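Local coordinates for Endonuclease/exonuclease/phosphatase (Beutenbergia cavernae DSM 12333, PDB 4RUW), which is of unknown specific function but belongs to the endonuclease/exonuclease/phosphatase family, with a DNase I-like fold, an Ig-like domain and a bound zinc ion, at residues G73-P78 and G108-R113; L94-R99 and S145-V150; L130-L135 and G174-R179; N149-R154 and V196-L201. All coordinates share one frame; numbering follows the deposited sequence.

Interaction 1: residues G73-P78 and G108-R113; sequences GVVDEP and GDQPAR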
loop_
_atom_site.group_PDB
_atom_site.type_symbol
_atom_site.label_atom_id
_atom_site.label_comp_id
_atom_site.label_asym_id
_atom_site.label_seq_id
_atom_site.Cartn_x
_atom_site.Cartn_y
_atom_site.Cartn_z
ATOM N N GLY A 73 10.062 26.510 -3.749
ATOM C CA GLY A 73 11.378 26.992 -4.132
ATOM C C GLY A 73 12.473 26.805 -3.096
ATOM O O GLY A 73 13.596 27.269 -3.291
ATOM N N VAL A 74 12.157 26.131 -1.993
ATOM C CA VAL A 74 13.152 25.846 -0.968
ATOM C C VAL A 74 13.226 24.345 -0.758
ATOM O O VAL A 74 12.208 23.695 -0.539
ATOM C CB VAL A 74 12.798 26.524 0.372
ATOM C CG1 VAL A 74 13.804 26.141 1.446
ATOM C CG2 VAL A 74 12.732 28.035 0.205
ATOM N N VAL A 75 14.427 23.792 -0.847
ATOM C CA VAL A 75 14.629 22.368 -0.614
ATOM C C VAL A 75 14.929 22.167 0.870
ATOM O O VAL A 75 15.918 22.702 1.378
ATOM C CB VAL A 75 15.776 21.826 -1.475
ATOM C CG1 VAL A 75 15.914 20.332 -1.288
ATOM C CG2 VAL A 75 15.540 22.168 -2.949
ATOM N N ASP A 76 14.090 21.401 1.564
ATOM C CA ASP A 76 14.083 21.410 3.027
ATOM C C ASP A 76 14.088 19.993 3.619
ATOM O O ASP A 76 13.124 19.549 4.260
ATOM C CB ASP A 76 12.857 22.197 3.506
ATOM C CG ASP A 76 12.928 22.598 4.980
ATOM O OD1 ASP A 76 13.783 22.100 5.735
ATOM O OD2 ASP A 76 12.094 23.428 5.397
ATOM N N GLU A 77 15.186 19.280 3.409
ATOM C CA GLU A 77 15.332 17.965 4.010
ATOM C C GLU A 77 15.148 17.936 5.542
ATOM O O GLU A 77 14.615 16.964 6.067
ATOM C CB GLU A 77 16.661 17.320 3.616
ATOM C CG GLU A 77 16.784 16.980 2.135
ATOM C CD GLU A 77 17.418 18.071 1.303
ATOM O OE1 GLU A 77 17.549 19.205 1.804
ATOM O OE2 GLU A 77 17.785 17.790 0.139
ATOM N N PRO A 78 15.592 18.981 6.272
ATOM C CA PRO A 78 15.401 18.899 7.732
ATOM C C PRO A 78 13.948 18.786 8.167
ATOM O O PRO A 78 13.643 18.138 9.155
ATOM C CB PRO A 78 16.003 20.215 8.239
ATOM C CG PRO A 78 17.069 20.509 7.252
ATOM C CD PRO A 78 16.494 20.095 5.918
ATOM N N GLY A 108 20.398 18.489 -5.330
ATOM C CA GLY A 108 21.578 17.915 -4.713
ATOM C C GLY A 108 21.410 16.442 -4.386
ATOM O O GLY A 108 20.554 15.762 -4.949
ATOM N N ASP A 109 22.232 15.947 -3.469
ATOM C CA ASP A 109 22.235 14.538 -3.087
ATOM C C ASP A 109 21.292 14.337 -1.898
ATOM O O ASP A 109 21.716 14.307 -0.738
ATOM C CB ASP A 109 23.662 14.109 -2.725
ATOM C CG ASP A 109 23.822 12.600 -2.591
ATOM O OD1 ASP A 109 22.821 11.890 -2.356
ATOM O OD2 ASP A 109 24.975 12.129 -2.696
ATOM N N GLN A 110 20.002 14.192 -2.179
ATOM C CA GLN A 110 19.037 14.095 -1.083
ATOM C C GLN A 110 19.190 12.846 -0.208
ATOM O O GLN A 110 19.031 12.943 1.005
ATOM C CB GLN A 110 17.599 14.272 -1.578
ATOM C CG GLN A 110 17.412 15.547 -2.377
ATOM C CD GLN A 110 15.960 15.919 -2.521
ATOM O OE1 GLN A 110 15.176 15.196 -3.138
ATOM N NE2 GLN A 110 15.586 17.056 -1.948
ATOM N N PRO A 111 19.500 11.676 -0.803
ATOM C CA PRO A 111 19.691 10.523 0.088
ATOM C C PRO A 111 20.829 10.750 1.089
ATOM O O PRO A 111 20.690 10.390 2.258
ATOM C CB PRO A 111 20.033 9.384 -0.883
ATOM C CG PRO A 111 19.382 9.784 -2.158
ATOM C CD PRO A 111 19.530 11.270 -2.221
ATOM N N ALA A 112 21.925 11.360 0.651
ATOM C CA ALA A 112 23.039 11.611 1.555
ATOM C C ALA A 112 22.647 12.619 2.630
ATOM O O ALA A 112 23.029 12.482 3.793
ATOM C CB ALA A 112 24.249 12.092 0.786
ATOM N N ARG A 113 21.878 13.633 2.251
ATOM C CA ARG A 113 21.465 14.644 3.211
ATOM C C ARG A 113 20.493 14.066 4.251
ATOM O O ARG A 113 20.612 14.330 5.449
ATOM C CB ARG A 113 20.863 15.847 2.482
ATOM C CG ARG A 113 20.367 16.954 3.393
ATOM C CD ARG A 113 21.434 17.450 4.353
ATOM N NE ARG A 113 20.956 18.642 5.047
ATOM C CZ ARG A 113 21.362 19.037 6.249
ATOM N NH1 ARG A 113 22.273 18.341 6.915
ATOM N NH2 ARG A 113 20.839 20.130 6.784
#

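Interaction 2: residues L94-R99 and S145-V150; sequences LNEVHR and SSNGNV. With ZN (zinc ion), chain B.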
loop_
_atom_site.group_PDB
_atom_site.type_symbol
_atom_site.label_atom_id
_atom_site.label_comp_id
_atom_site.label_asym_id
_atom_site.label_seq_id
_atom_site.Cartn_x
_atom_site.Cartn_y
_atom_site.Cartn_z
ATOM N N LEU A 94 10.453 6.034 1.160
ATOM C CA LEU A 94 10.286 7.387 0.646
ATOM C C LEU A 94 10.196 7.378 -0.874
ATOM O O LEU A 94 10.966 6.685 -1.549
ATOM C CB LEU A 94 11.453 8.271 1.067
ATOM C CG LEU A 94 11.708 8.372 2.569
ATOM C CD1 LEU A 94 12.959 9.202 2.851
ATOM C CD2 LEU A 94 10.502 8.938 3.307
ATOM N N ASN A 95 9.245 8.141 -1.407
ATOM C CA ASN A 95 9.145 8.386 -2.843
ATOM C C ASN A 95 9.555 9.820 -3.155
ATOM O O ASN A 95 9.471 10.700 -2.276
ATOM C CB ASN A 95 7.710 8.179 -3.355
ATOM C CG ASN A 95 7.124 6.816 -2.996
ATOM O OD1 ASN A 95 5.975 6.735 -2.575
ATOM N ND2 ASN A 95 7.885 5.747 -3.204
ATOM N N GLU A 96 9.976 10.061 -4.393
ATOM C CA GLU A 96 10.349 11.393 -4.866
ATOM C C GLU A 96 11.555 11.954 -4.117
ATOM O O GLU A 96 11.537 13.081 -3.622
ATOM C CB GLU A 96 9.162 12.353 -4.812
ATOM C CG GLU A 96 8.069 12.017 -5.807
ATOM C CD GLU A 96 8.557 12.098 -7.241
ATOM O OE1 GLU A 96 8.940 13.205 -7.676
ATOM O OE2 GLU A 96 8.570 11.055 -7.930
ATOM N N VAL A 97 12.611 11.151 -4.060
ATOM C CA VAL A 97 13.877 11.564 -3.500
ATOM C C VAL A 97 14.851 11.701 -4.666
ATOM O O VAL A 97 15.062 10.741 -5.412
ATOM C CB VAL A 97 14.415 10.513 -2.489
ATOM C CG1 VAL A 97 15.688 11.028 -1.833
ATOM C CG2 VAL A 97 13.366 10.154 -1.445
ATOM N N HIS A 98 15.416 12.893 -4.847
ATOM C CA HIS A 98 16.323 13.123 -5.971
ATOM C C HIS A 98 17.781 12.971 -5.581
ATOM O O HIS A 98 18.175 13.214 -4.436
ATOM C CB HIS A 98 16.113 14.498 -6.618
ATOM C CG HIS A 98 14.944 14.539 -7.556
ATOM N ND1 HIS A 98 14.798 15.541 -8.499
ATOM C CD2 HIS A 98 13.888 13.708 -7.689
ATOM C CE1 HIS A 98 13.675 15.301 -9.181
ATOM N NE2 HIS A 98 13.114 14.212 -8.709
ATOM N N ARG A 99 18.581 12.557 -6.553
ATOM C CA ARG A 99 20.016 12.587 -6.408
ATOM C C ARG A 99 20.536 13.260 -7.670
ATOM O O ARG A 99 20.651 12.630 -8.727
ATOM C CB ARG A 99 20.571 11.174 -6.229
ATOM C CG ARG A 99 22.073 11.137 -6.017
ATOM C CD ARG A 99 22.492 9.954 -5.172
ATOM N NE ARG A 99 22.453 8.693 -5.903
ATOM C CZ ARG A 99 22.677 7.506 -5.344
ATOM N NH1 ARG A 99 22.940 7.421 -4.047
ATOM N NH2 ARG A 99 22.631 6.403 -6.073
ATOM N N SER A 145 20.548 14.596 -13.339
ATOM C CA SER A 145 19.536 14.484 -12.295
ATOM C C SER A 145 18.987 13.062 -12.229
ATOM O O SER A 145 19.090 12.294 -13.184
ATOM C CB SER A 145 18.407 15.489 -12.527
ATOM O OG SER A 145 17.759 15.273 -13.771
ATOM N N SER A 146 18.404 12.706 -11.097
ATOM C CA SER A 146 17.778 11.400 -10.969
ATOM C C SER A 146 16.758 11.394 -9.854
ATOM O O SER A 146 16.857 12.169 -8.905
ATOM C CB SER A 146 18.815 10.306 -10.711
ATOM O OG SER A 146 19.340 10.373 -9.399
ATOM N N ASN A 147 15.771 10.521 -10.000
ATOM C CA ASN A 147 14.796 10.261 -8.958
ATOM C C ASN A 147 14.929 8.826 -8.488
ATOM O O ASN A 147 15.262 7.932 -9.276
ATOM C CB ASN A 147 13.375 10.491 -9.466
ATOM C CG ASN A 147 12.346 10.281 -8.379
ATOM O OD1 ASN A 147 12.214 11.103 -7.490
ATOM N ND2 ASN A 147 11.660 9.145 -8.409
ATOM N N GLY A 148 14.663 8.601 -7.207
ATOM C CA GLY A 148 14.622 7.258 -6.672
ATOM C C GLY A 148 13.551 7.061 -5.614
ATOM O O GLY A 148 13.000 8.029 -5.063
ATOM N N ASN A 149 13.253 5.793 -5.349
ATOM C CA ASN A 149 12.593 5.380 -4.122
ATOM C C ASN A 149 13.671 5.012 -3.117
ATOM O O ASN A 149 14.714 4.498 -3.506
ATOM C CB ASN A 149 11.680 4.196 -4.403
ATOM C CG ASN A 149 10.615 4.534 -5.407
ATOM O OD1 ASN A 149 9.909 5.535 -5.254
ATOM N ND2 ASN A 149 10.503 3.728 -6.456
ATOM N N VAL A 150 13.438 5.308 -1.843
ATOM C CA VAL A 150 14.438 5.064 -0.812
ATOM C C VAL A 150 13.853 4.221 0.307
ATOM O O VAL A 150 12.689 4.393 0.669
ATOM C CB VAL A 150 14.974 6.410 -0.252
ATOM C CG1 VAL A 150 15.751 6.219 1.053
ATOM C CG2 VAL A 150 15.821 7.126 -1.303
HETATM ZN ZN ZN B . 15.977 17.127 -8.707
HETATM O O HOH W 1 9.570 8.018 -6.491
HETATM O O HOH W 2 21.587 8.775 -9.046
#

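Interaction 3: residues L130-L135 and G174-R179; sequences LTEVDL and GGKLRR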
loop_
_atom_site.group_PDB
_atom_site.type_symbol
_atom_site.label_atom_id
_atom_site.label_comp_id
_atom_site.label_asym_id
_atom_site.label_seq_id
_atom_site.Cartn_x
_atom_site.Cartn_y
_atom_site.Cartn_z
ATOM N N LEU A 130 17.085 3.731 -8.043
ATOM C CA LEU A 130 16.871 4.630 -9.163
ATOM C C LEU A 130 15.586 4.326 -9.930
ATOM O O LEU A 130 15.315 3.167 -10.250
ATOM C CB LEU A 130 18.061 4.499 -10.109
ATOM C CG LEU A 130 18.029 5.313 -11.393
ATOM C CD1 LEU A 130 18.121 6.786 -11.084
ATOM C CD2 LEU A 130 19.164 4.870 -12.310
ATOM N N THR A 131 14.817 5.369 -10.244
ATOM C CA THR A 131 13.632 5.221 -11.088
ATOM C C THR A 131 13.744 5.942 -12.434
ATOM O O THR A 131 13.122 5.525 -13.409
ATOM C CB THR A 131 12.329 5.723 -10.401
ATOM O OG1 THR A 131 12.297 7.153 -10.405
ATOM C CG2 THR A 131 12.215 5.214 -8.978
ATOM N N GLU A 132 14.504 7.032 -12.486
ATOM C CA GLU A 132 14.499 7.889 -13.665
ATOM C C GLU A 132 15.708 8.803 -13.644
ATOM O O GLU A 132 16.115 9.253 -12.577
ATOM C CB GLU A 132 13.223 8.742 -13.687
ATOM C CG GLU A 132 13.065 9.551 -14.970
ATOM C CD GLU A 132 11.759 10.312 -15.063
ATOM O OE1 GLU A 132 10.853 10.072 -14.233
ATOM O OE2 GLU A 132 11.640 11.143 -15.989
ATOM N N VAL A 133 16.275 9.091 -14.813
ATOM C CA VAL A 133 17.344 10.083 -14.918
ATOM C C VAL A 133 16.940 11.230 -15.827
ATOM O O VAL A 133 15.992 11.112 -16.604
ATOM C CB VAL A 133 18.663 9.472 -15.434
ATOM C CG1 VAL A 133 19.142 8.389 -14.483
ATOM C CG2 VAL A 133 18.490 8.926 -16.844
ATOM N N ASP A 134 17.661 12.343 -15.703
ATOM C CA ASP A 134 17.518 13.494 -16.593
ATOM C C ASP A 134 16.091 14.022 -16.655
ATOM O O ASP A 134 15.463 14.046 -17.718
ATOM C CB ASP A 134 18.046 13.167 -17.990
ATOM C CG ASP A 134 19.522 12.833 -17.979
ATOM O OD1 ASP A 134 20.188 13.111 -16.958
ATOM O OD2 ASP A 134 20.021 12.303 -18.993
ATOM N N LEU A 135 15.597 14.456 -15.501
ATOM C CA LEU A 135 14.246 14.969 -15.373
ATOM C C LEU A 135 14.212 16.472 -15.590
ATOM O O LEU A 135 15.178 17.176 -15.283
ATOM C CB LEU A 135 13.692 14.656 -13.980
ATOM C CG LEU A 135 13.624 13.183 -13.554
ATOM C CD1 LEU A 135 14.930 12.706 -12.922
ATOM C CD2 LEU A 135 12.458 12.935 -12.611
ATOM N N GLY A 174 8.708 2.474 -26.381
ATOM C CA GLY A 174 10.147 2.561 -26.538
ATOM C C GLY A 174 10.797 3.715 -25.792
ATOM O O GLY A 174 11.967 4.009 -26.018
ATOM N N GLY A 175 10.052 4.362 -24.897
ATOM C CA GLY A 175 10.523 5.560 -24.215
ATOM C C GLY A 175 11.383 5.317 -22.988
ATOM O O GLY A 175 11.746 4.186 -22.678
ATOM N N LYS A 176 11.747 6.380 -22.293
ATOM C CA LYS A 176 12.625 6.265 -21.144
ATOM C C LYS A 176 11.957 5.584 -19.926
ATOM O O LYS A 176 10.809 5.639 -19.776
ATOM C CB LYS A 176 13.175 7.638 -20.706
ATOM C CG LYS A 176 12.155 8.457 -20.011
ATOM C CD LYS A 176 12.526 9.904 -19.716
ATOM C CE LYS A 176 13.632 10.038 -18.719
ATOM N NZ LYS A 176 13.676 11.422 -18.198
ATOM N N LEU A 177 12.763 5.006 -19.099
ATOM C CA LEU A 177 12.245 4.443 -17.868
ATOM C C LEU A 177 11.959 5.551 -16.857
ATOM O O LEU A 177 12.716 6.519 -16.746
ATOM C CB LEU A 177 13.213 3.406 -17.324
ATOM C CG LEU A 177 13.207 2.146 -18.191
ATOM C CD1 LEU A 177 14.405 1.266 -17.883
ATOM C CD2 LEU A 177 11.902 1.385 -17.998
ATOM N N ARG A 178 10.839 5.413 -16.151
ATOM C CA ARG A 178 10.379 6.427 -15.208
ATOM C C ARG A 178 10.060 5.880 -13.821
ATOM O O ARG A 178 10.106 6.635 -12.843
ATOM C CB ARG A 178 9.136 7.137 -15.742
ATOM C CG ARG A 178 9.344 7.822 -17.075
ATOM C CD ARG A 178 8.044 8.380 -17.626
ATOM N NE ARG A 178 8.241 8.905 -18.975
ATOM C CZ ARG A 178 8.616 10.150 -19.255
ATOM N NH1 ARG A 178 8.829 11.021 -18.278
ATOM N NH2 ARG A 178 8.782 10.521 -20.519
ATOM N N ARG A 179 9.712 4.595 -13.727
ATOM C CA ARG A 179 9.244 4.012 -12.467
ATOM C C ARG A 179 10.011 2.729 -12.203
ATOM O O ARG A 179 10.413 2.028 -13.146
ATOM C CB ARG A 179 7.748 3.684 -12.551
ATOM C CG ARG A 179 6.866 4.860 -12.952
ATOM C CD ARG A 179 6.937 6.012 -11.975
ATOM N NE ARG A 179 6.113 7.120 -12.444
ATOM C CZ ARG A 179 5.886 8.229 -11.755
ATOM N NH1 ARG A 179 6.425 8.375 -10.554
ATOM N NH2 ARG A 179 5.111 9.181 -12.264
HETATM O O HOH W 3 10.325 8.914 -11.441
HETATM O O HOH W 4 12.999 2.882 -13.948
HETATM O O HOH W 5 8.522 10.709 -15.366
HETATM O O HOH W 6 15.347 7.236 -16.964
#

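Interaction 4: residues N149-R154 and V196-L201; sequences NVVMSR and VHATHL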
loop_
_atom_site.group_PDB
_atom_site.type_symbol
_atom_site.label_atom_id
_atom_site.label_comp_id
_atom_site.label_asym_id
_atom_site.label_seq_id
_atom_site.Cartn_x
_atom_site.Cartn_y
_atom_site.Cartn_z
ATOM N N ASN A 149 13.253 5.793 -5.349
ATOM C CA ASN A 149 12.593 5.380 -4.122
ATOM C C ASN A 149 13.671 5.012 -3.117
ATOM O O ASN A 149 14.714 4.498 -3.506
ATOM C CB ASN A 149 11.680 4.196 -4.403
ATOM C CG ASN A 149 10.615 4.534 -5.407
ATOM O OD1 ASN A 149 9.909 5.535 -5.254
ATOM N ND2 ASN A 149 10.503 3.728 -6.456
ATOM N N VAL A 150 13.438 5.308 -1.843
ATOM C CA VAL A 150 14.438 5.064 -0.812
ATOM C C VAL A 150 13.853 4.221 0.307
ATOM O O VAL A 150 12.689 4.393 0.669
ATOM C CB VAL A 150 14.974 6.410 -0.252
ATOM C CG1 VAL A 150 15.751 6.219 1.053
ATOM C CG2 VAL A 150 15.821 7.126 -1.303
ATOM N N VAL A 151 14.650 3.288 0.819
ATOM C CA VAL A 151 14.342 2.621 2.075
ATOM C C VAL A 151 15.374 3.065 3.100
ATOM O O VAL A 151 16.573 2.986 2.839
ATOM C CB VAL A 151 14.362 1.084 1.943
ATOM C CG1 VAL A 151 14.199 0.423 3.324
ATOM C CG2 VAL A 151 13.264 0.622 0.995
HETATM N N MSE A 152 14.902 3.550 4.245
HETATM C CA MSE A 152 15.771 3.856 5.377
HETATM C C MSE A 152 15.324 3.011 6.555
HETATM O O MSE A 152 14.133 2.825 6.785
HETATM C CB MSE A 152 15.722 5.337 5.768
HETATM C CG MSE A 152 16.080 6.303 4.639
HETATM SE SE MSE A 152 16.106 8.189 5.159
HETATM C CE MSE A 152 17.745 8.179 6.218
ATOM N N SER A 153 16.284 2.502 7.303
ATOM C CA SER A 153 15.968 1.547 8.340
ATOM C C SER A 153 16.893 1.692 9.542
ATOM O O SER A 153 18.075 2.002 9.399
ATOM C CB SER A 153 16.088 0.144 7.751
ATOM O OG SER A 153 15.911 -0.854 8.722
ATOM N N ARG A 154 16.343 1.473 10.731
ATOM C CA ARG A 154 17.147 1.392 11.946
ATOM C C ARG A 154 17.788 0.019 12.089
ATOM O O ARG A 154 18.617 -0.197 12.964
ATOM C CB ARG A 154 16.277 1.667 13.174
ATOM C CG ARG A 154 15.888 3.123 13.351
ATOM C CD ARG A 154 15.121 3.348 14.633
ATOM N NE ARG A 154 14.841 4.760 14.866
ATOM C CZ ARG A 154 14.762 5.317 16.070
ATOM N NH1 ARG A 154 14.964 4.593 17.162
ATOM N NH2 ARG A 154 14.505 6.610 16.187
ATOM N N VAL A 196 11.096 -5.790 2.306
ATOM C CA VAL A 196 10.474 -4.498 2.057
ATOM C C VAL A 196 10.495 -4.184 0.572
ATOM O O VAL A 196 11.570 -4.120 -0.040
ATOM C CB VAL A 196 11.213 -3.393 2.848
ATOM C CG1 VAL A 196 10.603 -2.021 2.575
ATOM C CG2 VAL A 196 11.218 -3.701 4.338
ATOM N N HIS A 197 9.307 -4.008 0.000
ATOM C CA HIS A 197 9.151 -3.613 -1.389
ATOM C C HIS A 197 8.663 -2.173 -1.424
ATOM O O HIS A 197 7.619 -1.852 -0.848
ATOM C CB HIS A 197 8.121 -4.502 -2.087
ATOM C CG HIS A 197 8.439 -5.963 -2.052
ATOM N ND1 HIS A 197 9.362 -6.553 -2.900
ATOM C CD2 HIS A 197 7.944 -6.966 -1.290
ATOM C CE1 HIS A 197 9.415 -7.846 -2.654
ATOM N NE2 HIS A 197 8.556 -8.127 -1.684
ATOM N N ALA A 198 9.418 -1.313 -2.105
ATOM C CA ALA A 198 9.152 0.126 -2.176
ATOM C C ALA A 198 8.917 0.518 -3.621
ATOM O O ALA A 198 9.751 0.221 -4.484
ATOM C CB ALA A 198 10.349 0.887 -1.641
ATOM N N THR A 199 7.811 1.194 -3.917
ATOM C CA THR A 199 7.600 1.620 -5.287
ATOM C C THR A 199 6.734 2.869 -5.372
ATOM O O THR A 199 6.309 3.437 -4.351
ATOM C CB THR A 199 7.042 0.461 -6.165
ATOM O OG1 THR A 199 7.192 0.784 -7.555
ATOM C CG2 THR A 199 5.583 0.200 -5.869
ATOM N N HIS A 200 6.495 3.288 -6.611
ATOM C CA HIS A 200 5.773 4.506 -6.946
ATOM C C HIS A 200 5.342 4.276 -8.399
ATOM O O HIS A 200 6.187 4.094 -9.283
ATOM C CB HIS A 200 6.718 5.711 -6.792
ATOM C CG HIS A 200 6.098 7.045 -7.065
ATOM N ND1 HIS A 200 6.817 8.211 -6.940
ATOM C CD2 HIS A 200 4.851 7.406 -7.454
ATOM C CE1 HIS A 200 6.042 9.237 -7.243
ATOM N NE2 HIS A 200 4.850 8.778 -7.567
ATOM N N LEU A 201 4.037 4.198 -8.641
ATOM C CA LEU A 201 3.538 3.888 -9.981
ATOM C C LEU A 201 3.199 5.151 -10.766
ATOM O O LEU A 201 3.124 6.239 -10.185
ATOM C CB LEU A 201 2.301 2.988 -9.898
ATOM C CG LEU A 201 2.459 1.698 -9.095
ATOM C CD1 LEU A 201 1.196 0.882 -9.200
ATOM C CD2 LEU A 201 3.684 0.894 -9.520
HETATM O O HOH W 7 8.931 4.362 -9.117
HETATM O O HOH W 1 9.570 8.018 -6.491
#

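Interaction 1: residues G73-P78 and G108-R113
Glu77 and Gln110 both set CG anti to the carbonyl carbon (chi1 -66° and -54°); beyond it the glutamate bends at chi2 and the glutamine runs on extended, and their ends meet. The two side chains cross at about a right angle, carboxylate and amide planes steeply inclined. Gln110 NE2 donates to Glu77 OE2 at 3.1 Å, arriving from above the carboxylate plane. The same nitrogen also donates to the backbone oxygen of Thr65, so this buried amide is shared between a charged acceptor and a main-chain one. A methyl group also touches it, Val75 CG1 lying 3.4 Å from Gln110 NE2.

Arg113 approaches Glu77 with its aliphatic part instead of its charge. Its CG rests 3.7 Å from Glu77 CB and nearly as close to the carboxylate carbon, while Arg113 NE stays 4.7 Å from Glu77 OE1, a spacing at which the opposite charges may attract without pairing directly. The guanidinium finds its salt bridge in Glu116, one turn further along its own helix, and Arg113 NH2 comes within 3.8 Å of Pro78 CG.

Both segments are helix starts, and each is N-capped by an aspartate: Asp109 OD1 accepts from Ala112 N at 3.2 Å, and Asp76 OD1 from the backbone N of Arg79. The contact thus joins the first turns of helices 77-87 and 110-118. Gln110 OE1 takes the backbone N-H of His98, tying this helix pair to strand 91-98 beside the zinc site.

Interaction 2: residues L94-R99 and S145-V150
His98 and Asn147 face each other as a non-hydrogen-bonded antiparallel pair, and their flat groups stand steeply to each other, imidazole and amide planes 76° apart. Asn147 OD1 sits in the plane of the imidazole at its edge, 3.1 Å from His98 CD2, while the backbone of Ser146 passes over one ring face. His98 ND1, the other ring neighbour of CG, binds the zinc ion at 2.0 Å; Asp100, His107 and His137 complete the site. Asn147 ND2 has its main protein partner in Thr131 OG1 and also donates to a water held by Glu96 N and Asn149 OD1.

A second amide pair lies further along. Asn95 ND2 donates to Asn149 OD1 at 2.9 Å, coming from above the plane of that carbonyl, the two amides being 79° apart, and Asn95 OD1 accepts from the backbone N of Asp235. On the other face of the sheet, Val97 and Val150 cross at about a right angle, with Val97 CB 3.9 Å from Val150 CG2. At the end of the pairing, Ser146 OG donates to Arg99 O at 2.7 Å.

Leu94 and Val150 exchange two N-H...O bonds, and Gly148 N donates to Val97 O, with a weak return bond from Val97 N to Gly148 O. The register slips by one residue between Leu94 and Val97, a beta bulge; the chain turns a corner at Glu96. Strand 146-153 lies between 91-98 and 125-133 in its sheet. Helix 110-118 packs against the Leu94 and Val97 face, whereas His200 of strand 192-200 touches Asn95, Glu96 and Asn149.

Interaction 3: residues L130-L135 and G174-R179
Glu132 and Lys176 anchor a salt-bridge network at the protein surface, where strand 125-133 meets the loop leading into strand 179-188. Lys176 NZ donates to Glu132 OE2 at 3.0 Å on the anti lone pair, the one directed away from the other carboxylate oxygen. It also donates to Val133 O at 2.8 Å, almost in line with that carbonyl, and more weakly to Asp134 O. One ammonium group therefore gathers a carboxylate and two successive main-chain oxygens.

Glu132 can offer its carboxylate here because CG is anti to the backbone N (chi1 -173°) and the chain stays extended beyond it. The strand is the outermost one of its sheet on this side, and Thr131 and Glu132 both face Asn147 in a classic beta bulge.

Arg178 runs alongside Glu132, pointing the same way, but its guanidinium is turned 80° from the carboxylate plane. The resulting salt bridge, Glu132 OE2 to Arg178 NH1 at 3.6 Å, is long and purely electrostatic; the stronger charged partner of Arg178 is Glu172, through NH2. A water joins Glu132 OE1 to Arg178 NH1 instead, lying 2.9 Å from Arg178 NH1. Further waters link Thr131 OG1, which also accepts from Asn147 ND2, with Arg178 O, Thr131 O with Arg179 O, and Val133 N with Leu177 O at 2.7 Å from the latter oxygen.

Interaction 4: residues N149-R154 and V196-L201
Val151 fills the close-packed half of this contact, its CG2 methyl meeting Ala198 CB at 3.9 Å and Val196 CG1 at 4.1 Å. Setting CG2 anti to the carbonyl carbon directs that methyl at both residues, which project from alternate positions of strand 196-200. The valines cross obliquely and touch through one branch each. Leu182 and Val184 of strand 179-188 extend the apolar layer around Val151.

Toward Asn149 the packing gives way to water, although the residues remain buried. No direct hydrogen bond joins the two segments. Asn149 ND2 lies beside the backbone of Thr199, 3.8 Å from its CA, and Asn149 OD1, already bound by Asn95 ND2 of strand 91-98, comes to 3.5 Å from His200 CB. Two waters supply the polar link: one accepts from Asn149 ND2 and donates to His200 O at 2.8 Å, while the other donates to Asn149 OD1 and sits 2.8 Å from His200 ND1, in the plane of the imidazole at its edge.

The axes of 149-153 and 196-200 pass 6.9 Å apart at closest approach, with their directions 150° apart. That separation is too wide for backbone pairing and fits strands of different sheets packed through their side chains. Strand 146-153 belongs to one mixed sheet and 192-200 to the other, an arrangement characteristic of the beta-sandwich core of the DNase I-like fold.

Interactions 2 and 4 are buried and share strand 146-153, yet they use it differently: interaction 2 pairs it within a sheet by backbone hydrogen bonds, interaction 4 packs it against the opposing sheet by methyl groups and water. Asn149, Val150 and one water belong to both. Interaction 3 lies at the surface, where charges and several waters replace apolar packing; it reaches the neighbouring strand 125-133. Interaction 1, partly buried, joins two helix starts by polar and aliphatic contacts. It meets interaction 2 beside the zinc site but has no contact with interaction 3, whose centre is about 21 Å from its own.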